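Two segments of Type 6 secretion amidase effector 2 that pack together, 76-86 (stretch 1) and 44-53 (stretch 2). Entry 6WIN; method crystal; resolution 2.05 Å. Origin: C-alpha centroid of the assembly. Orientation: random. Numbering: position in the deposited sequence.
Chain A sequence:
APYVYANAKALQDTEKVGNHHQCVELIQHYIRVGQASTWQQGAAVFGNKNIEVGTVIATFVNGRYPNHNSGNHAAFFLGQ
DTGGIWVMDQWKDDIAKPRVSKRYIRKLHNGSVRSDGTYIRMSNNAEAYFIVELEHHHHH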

ATOM      1  N   PHE A  76       0.956   3.240  -4.115  1.00 13.70           N
ATOM      2  CA  PHE A  76      -0.129   3.753  -4.944  1.00 18.58           C
ATOM      3  C   PHE A  76      -0.669   2.624  -5.813  1.00 18.25           C
ATOM      4  O   PHE A  76       0.100   1.940  -6.493  1.00 17.59           O
ATOM      5  CB  PHE A  76       0.326   4.900  -5.853  1.00 15.75           C
ATOM      6  CG  PHE A  76       0.804   6.133  -5.128  1.00 18.66           C
ATOM      7  CD1 PHE A  76      -0.105   7.035  -4.578  1.00 17.95           C
ATOM      8  CD2 PHE A  76       2.155   6.410  -5.032  1.00 16.27           C
ATOM      9  CE1 PHE A  76       0.332   8.184  -3.943  1.00 14.73           C
ATOM     10  CE2 PHE A  76       2.603   7.558  -4.394  1.00 15.24           C
ATOM     11  CZ  PHE A  76       1.680   8.444  -3.841  1.00 18.16           C
ATOM     12  N   PHE A  77      -1.988   2.450  -5.813  1.00 20.04           N
ATOM     13  CA  PHE A  77      -2.609   1.452  -6.677  1.00 20.54           C
ATOM     14  C   PHE A  77      -2.527   1.874  -8.142  1.00 20.50           C
ATOM     15  O   PHE A  77      -2.763   3.037  -8.477  1.00 21.05           O
ATOM     16  CB  PHE A  77      -4.067   1.258  -6.276  1.00 13.28           C
ATOM     17  CG  PHE A  77      -4.825   0.338  -7.170  1.00 17.84           C
ATOM     18  CD1 PHE A  77      -4.679  -1.038  -7.051  1.00 15.65           C
ATOM     19  CD2 PHE A  77      -5.706   0.842  -8.118  1.00 18.39           C
ATOM     20  CE1 PHE A  77      -5.398  -1.906  -7.881  1.00 19.07           C
ATOM     21  CE2 PHE A  77      -6.428  -0.009  -8.945  1.00 20.22           C
ATOM     22  CZ  PHE A  77      -6.277  -1.385  -8.828  1.00 20.16           C
ATOM     23  N   LEU A  78      -2.206   0.923  -9.024  1.00 15.52           N
ATOM     24  CA  LEU A  78      -2.207   1.201 -10.462  1.00 18.17           C
ATOM     25  C   LEU A  78      -3.248   0.412 -11.244  1.00 21.42           C
ATOM     26  O   LEU A  78      -3.853   0.958 -12.163  1.00 23.73           O
ATOM     27  CB  LEU A  78      -0.823   0.936 -11.081  1.00 15.32           C
ATOM     28  CG  LEU A  78       0.372   1.777 -10.630  1.00 21.72           C
ATOM     29  CD1 LEU A  78       1.636   1.342 -11.383  1.00 19.07           C
ATOM     30  CD2 LEU A  78       0.118   3.277 -10.792  1.00 21.04           C
ATOM     31  N   GLY A  79      -3.463  -0.859 -10.921  1.00 21.04           N
ATOM     32  CA  GLY A  79      -4.403  -1.686 -11.660  1.00 15.06           C
ATOM     33  C   GLY A  79      -4.388  -3.092 -11.099  1.00 18.33           C
ATOM     34  O   GLY A  79      -3.628  -3.408 -10.178  1.00 17.27           O
ATOM     35  N   GLN A  80      -5.242  -3.949 -11.664  1.00 20.61           N
ATOM     36  CA  GLN A  80      -5.297  -5.326 -11.183  1.00 19.30           C
ATOM     37  C   GLN A  80      -5.846  -6.254 -12.260  1.00 19.57           C
ATOM     38  O   GLN A  80      -6.508  -5.829 -13.212  1.00 15.84           O
ATOM     39  CB  GLN A  80      -6.136  -5.444  -9.899  1.00 20.05           C
ATOM     40  CG  GLN A  80      -7.639  -5.243 -10.077  1.00 17.69           C
ATOM     41  CD  GLN A  80      -8.396  -5.347  -8.760  1.00 26.44           C
ATOM     42  OE1 GLN A  80      -8.406  -6.403  -8.117  1.00 22.47           O
ATOM     43  NE2 GLN A  80      -9.020  -4.242  -8.341  1.00 24.08           N
ATOM     44  N   ASP A  81      -5.550  -7.539 -12.086  1.00 18.59           N
ATOM     45  CA  ASP A  81      -6.047  -8.601 -12.948  1.00 25.49           C
ATOM     46  C   ASP A  81      -6.350  -9.817 -12.069  1.00 22.46           C
ATOM     47  O   ASP A  81      -6.303  -9.738 -10.837  1.00 22.12           O
ATOM     48  CB  ASP A  81      -5.030  -8.907 -14.062  1.00 23.16           C
ATOM     49  CG  ASP A  81      -3.645  -9.177 -13.526  1.00 19.62           C
ATOM     50  OD1 ASP A  81      -3.459 -10.182 -12.808  1.00 17.98           O
ATOM     51  OD2 ASP A  81      -2.731  -8.383 -13.822  1.00 19.34           O
ATOM     52  N   THR A  82      -6.625 -10.965 -12.703  1.00 20.17           N
ATOM     53  CA  THR A  82      -7.008 -12.152 -11.942  1.00 25.48           C
ATOM     54  C   THR A  82      -5.853 -12.713 -11.117  1.00 25.40           C
ATOM     55  O   THR A  82      -6.094 -13.499 -10.196  1.00 25.51           O
ATOM     56  CB  THR A  82      -7.567 -13.243 -12.871  1.00 24.57           C
ATOM     57  OG1 THR A  82      -6.554 -13.667 -13.790  1.00 29.41           O
ATOM     58  CG2 THR A  82      -8.754 -12.732 -13.663  1.00 23.29           C
ATOM     59  N   GLY A  83      -4.615 -12.311 -11.399  1.00 21.59           N
ATOM     60  CA  GLY A  83      -3.481 -12.841 -10.668  1.00 20.29           C
ATOM     61  C   GLY A  83      -2.817 -11.924  -9.654  1.00 20.51           C
ATOM     62  O   GLY A  83      -1.930 -12.367  -8.920  1.00 19.58           O
ATOM     63  N   GLY A  84      -3.202 -10.658  -9.588  1.00 19.20           N
ATOM     64  CA  GLY A  84      -2.587  -9.771  -8.623  1.00 18.76           C
ATOM     65  C   GLY A  84      -2.864  -8.317  -8.951  1.00 18.34           C
ATOM     66  O   GLY A  84      -3.735  -7.998  -9.758  1.00 16.37           O
ATOM     67  N   ILE A  85      -2.092  -7.440  -8.299  1.00 18.61           N
ATOM     68  CA  ILE A  85      -2.231  -5.996  -8.467  1.00 18.85           C
ATOM     69  C   ILE A  85      -0.895  -5.390  -8.882  1.00 18.98           C
ATOM     70  O   ILE A  85       0.181  -5.862  -8.499  1.00 20.21           O
ATOM     71  CB  ILE A  85      -2.746  -5.303  -7.185  1.00 19.44           C
ATOM     72  CG1 ILE A  85      -1.787  -5.559  -6.018  1.00 21.95           C
ATOM     73  CG2 ILE A  85      -4.137  -5.776  -6.826  1.00 18.60           C
ATOM     74  CD1 ILE A  85      -2.129  -4.772  -4.752  1.00 20.72           C
ATOM     75  N   TRP A  86      -0.973  -4.326  -9.666  1.00 21.09           N
ATOM     76  CA  TRP A  86       0.179  -3.493  -9.984  1.00 20.97           C
ATOM     77  C   TRP A  86       0.154  -2.258  -9.086  1.00 17.67           C
ATOM     78  O   TRP A  86      -0.872  -1.581  -9.004  1.00 17.51           O
ATOM     79  CB  TRP A  86       0.146  -3.082 -11.454  1.00 21.31           C
ATOM     80  CG  TRP A  86       0.627  -4.141 -12.394  1.00 18.99           C
ATOM     81  CD1 TRP A  86      -0.140  -5.015 -13.115  1.00 22.65           C
ATOM     82  CD2 TRP A  86       1.985  -4.431 -12.725  1.00 18.08           C
ATOM     83  NE1 TRP A  86       0.662  -5.827 -13.878  1.00 23.17           N
ATOM     84  CE2 TRP A  86       1.972  -5.493 -13.654  1.00 19.97           C
ATOM     85  CE3 TRP A  86       3.216  -3.890 -12.333  1.00 22.00           C
ATOM     86  CZ2 TRP A  86       3.141  -6.032 -14.189  1.00 18.95           C
ATOM     87  CZ3 TRP A  86       4.380  -4.429 -12.870  1.00 23.95           C
ATOM     88  CH2 TRP A  86       4.331  -5.486 -13.787  1.00 19.40           C
TER
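Stretch 2 (44-53) AVFGNKNIEV

The firmest polar link between the two segments is made by the side-chain amide of Gln80, which reaches from its strand to the backbone of stretch 2. Gly47 N donates to Gln80 OE1 at 2.8 Å, while Gln80 NE2 gives a weak hydrogen bond to Val45 O at 3.3 Å and lies 2.9 Å from Asn48 O. An amide suits this place because it can accept and donate at once. The backbone it meets is a type II turn from Val45 to Asn48, closed by Asn48 N to Val45 O at 3.1 Å; Gly47 takes a positive phi that would press a CB against the preceding carbonyl.

Stretch 2 has no regular secondary structure. It runs against a hairpin whose type I turn spans Asp81 to Gly84, so that Phe46 lies near the turn and Val53 beside Leu78, their CA atoms 4.8 Å apart. The Phe46 ring approaches the turn, with CE1 3.5 Å from Asp81 O, and its CD1 is 4.1 Å from Ile85 CG2.

Farther along, Phe77 offers a broad apolar surface. Ile51 covers one ring face, its CD1 4.0 Å from the ring centroid in a CH-pi contact, and Val45 CG1 packs 3.6 Å from Phe77 CD1. Finally, Val53 CG2 comes within 3.3 Å of Leu78 O.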

ATOM      1  N   ALA A  44     -11.023  -3.589   0.731  1.00 16.16           N
ATOM      2  CA  ALA A  44      -9.994  -4.436   0.134  1.00 19.70           C
ATOM      3  C   ALA A  44      -9.664  -3.954  -1.271  1.00 18.18           C
ATOM      4  O   ALA A  44     -10.524  -3.455  -1.997  1.00 18.63           O
ATOM      5  CB  ALA A  44     -10.444  -5.906   0.080  1.00 17.21           C
ATOM      6  N   VAL A  45      -8.400  -4.103  -1.655  1.00 18.73           N
ATOM      7  CA  VAL A  45      -7.963  -3.721  -2.996  1.00 16.44           C
ATOM      8  C   VAL A  45      -8.212  -4.841  -4.004  1.00 19.28           C
ATOM      9  O   VAL A  45      -8.832  -4.628  -5.049  1.00 19.13           O
ATOM     10  CB  VAL A  45      -6.474  -3.321  -2.964  1.00 17.70           C
ATOM     11  CG1 VAL A  45      -5.933  -3.141  -4.387  1.00 18.56           C
ATOM     12  CG2 VAL A  45      -6.268  -2.071  -2.103  1.00 15.43           C
ATOM     13  N   PHE A  46      -7.731  -6.052  -3.723  1.00 19.61           N
ATOM     14  CA  PHE A  46      -7.858  -7.146  -4.683  1.00 21.73           C
ATOM     15  C   PHE A  46      -9.323  -7.554  -4.822  1.00 20.73           C
ATOM     16  O   PHE A  46      -9.974  -7.892  -3.832  1.00 20.44           O
ATOM     17  CB  PHE A  46      -7.014  -8.342  -4.254  1.00 16.78           C
ATOM     18  CG  PHE A  46      -6.968  -9.438  -5.285  1.00 19.58           C
ATOM     19  CD1 PHE A  46      -6.191  -9.292  -6.428  1.00 17.58           C
ATOM     20  CD2 PHE A  46      -7.724 -10.586  -5.134  1.00 20.71           C
ATOM     21  CE1 PHE A  46      -6.147 -10.280  -7.391  1.00 19.35           C
ATOM     22  CE2 PHE A  46      -7.686 -11.594  -6.098  1.00 19.99           C
ATOM     23  CZ  PHE A  46      -6.896 -11.436  -7.227  1.00 20.66           C
ATOM     24  N   GLY A  47      -9.836  -7.545  -6.053  1.00 24.22           N
ATOM     25  CA  GLY A  47     -11.232  -7.822  -6.299  1.00 20.17           C
ATOM     26  C   GLY A  47     -12.132  -6.604  -6.314  1.00 27.70           C
ATOM     27  O   GLY A  47     -13.246  -6.685  -6.842  1.00 27.99           O
ATOM     28  N   ASN A  48     -11.681  -5.479  -5.755  1.00 27.23           N
ATOM     29  CA  ASN A  48     -12.476  -4.253  -5.692  1.00 23.64           C
ATOM     30  C   ASN A  48     -12.632  -3.672  -7.092  1.00 25.40           C
ATOM     31  O   ASN A  48     -11.656  -3.217  -7.694  1.00 33.71           O
ATOM     32  CB  ASN A  48     -11.799  -3.254  -4.758  1.00 24.78           C
ATOM     33  CG  ASN A  48     -12.668  -2.038  -4.444  1.00 30.11           C
ATOM     34  OD1 ASN A  48     -13.576  -1.688  -5.193  1.00 35.25           O
ATOM     35  ND2 ASN A  48     -12.377  -1.384  -3.326  1.00 24.57           N
ATOM     36  N   LYS A  49     -13.860  -3.665  -7.605  1.00 26.45           N
ATOM     37  CA  LYS A  49     -14.132  -3.145  -8.931  1.00 35.28           C
ATOM     38  C   LYS A  49     -14.261  -1.643  -9.035  1.00 33.06           C
ATOM     39  O   LYS A  49     -14.512  -1.131 -10.128  1.00 43.60           O
ATOM     40  N   ASN A  50     -14.085  -0.916  -7.929  1.00 32.90           N
ATOM     41  CA  ASN A  50     -14.308   0.521  -7.885  1.00 33.16           C
ATOM     42  C   ASN A  50     -13.061   1.345  -7.601  1.00 34.43           C
ATOM     43  O   ASN A  50     -13.121   2.576  -7.695  1.00 38.42           O
ATOM     44  CB  ASN A  50     -15.368   0.853  -6.826  1.00 30.21           C
ATOM     45  CG  ASN A  50     -16.720   0.282  -7.182  1.00 43.98           C
ATOM     46  OD1 ASN A  50     -17.312   0.662  -8.194  1.00 44.31           O
ATOM     47  ND2 ASN A  50     -17.205  -0.661  -6.372  1.00 46.92           N
ATOM     48  N   ILE A  51     -11.937   0.712  -7.273  1.00 28.55           N
ATOM     49  CA  ILE A  51     -10.764   1.450  -6.839  1.00 25.67           C
ATOM     50  C   ILE A  51     -10.112   2.134  -8.039  1.00 29.55           C
ATOM     51  O   ILE A  51      -9.932   1.528  -9.103  1.00 29.69           O
ATOM     52  CB  ILE A  51      -9.805   0.506  -6.101  1.00 20.78           C
ATOM     53  CG1 ILE A  51      -8.530   1.236  -5.671  1.00 21.01           C
ATOM     54  CG2 ILE A  51      -9.527  -0.746  -6.934  1.00 22.02           C
ATOM     55  CD1 ILE A  51      -7.679   0.422  -4.722  1.00 19.19           C
ATOM     56  N   GLU A  52      -9.776   3.413  -7.874  1.00 29.03           N
ATOM     57  CA  GLU A  52      -9.246   4.260  -8.934  1.00 27.42           C
ATOM     58  C   GLU A  52      -7.725   4.200  -8.977  1.00 21.39           C
ATOM     59  O   GLU A  52      -7.060   4.079  -7.945  1.00 18.59           O
ATOM     60  CB  GLU A  52      -9.670   5.711  -8.706  1.00 31.85           C
ATOM     61  CG  GLU A  52     -11.026   5.837  -8.051  1.00 45.49           C
ATOM     62  CD  GLU A  52     -11.298   7.224  -7.512  1.00 50.30           C
ATOM     63  OE1 GLU A  52     -10.834   8.204  -8.152  1.00 49.54           O
ATOM     64  OE2 GLU A  52     -11.995   7.319  -6.465  1.00 48.23           O
ATOM     65  N   VAL A  53      -7.174   4.323 -10.186  1.00 27.93           N
ATOM     66  CA  VAL A  53      -5.730   4.449 -10.339  1.00 28.66           C
ATOM     67  C   VAL A  53      -5.231   5.606  -9.481  1.00 20.75           C
ATOM     68  O   VAL A  53      -5.800   6.699  -9.507  1.00 22.46           O
ATOM     69  CB  VAL A  53      -5.364   4.658 -11.821  1.00 29.94           C
ATOM     70  CG1 VAL A  53      -3.853   4.847 -11.972  1.00 21.87           C
ATOM     71  CG2 VAL A  53      -5.894   3.493 -12.685  1.00 26.42           C
TER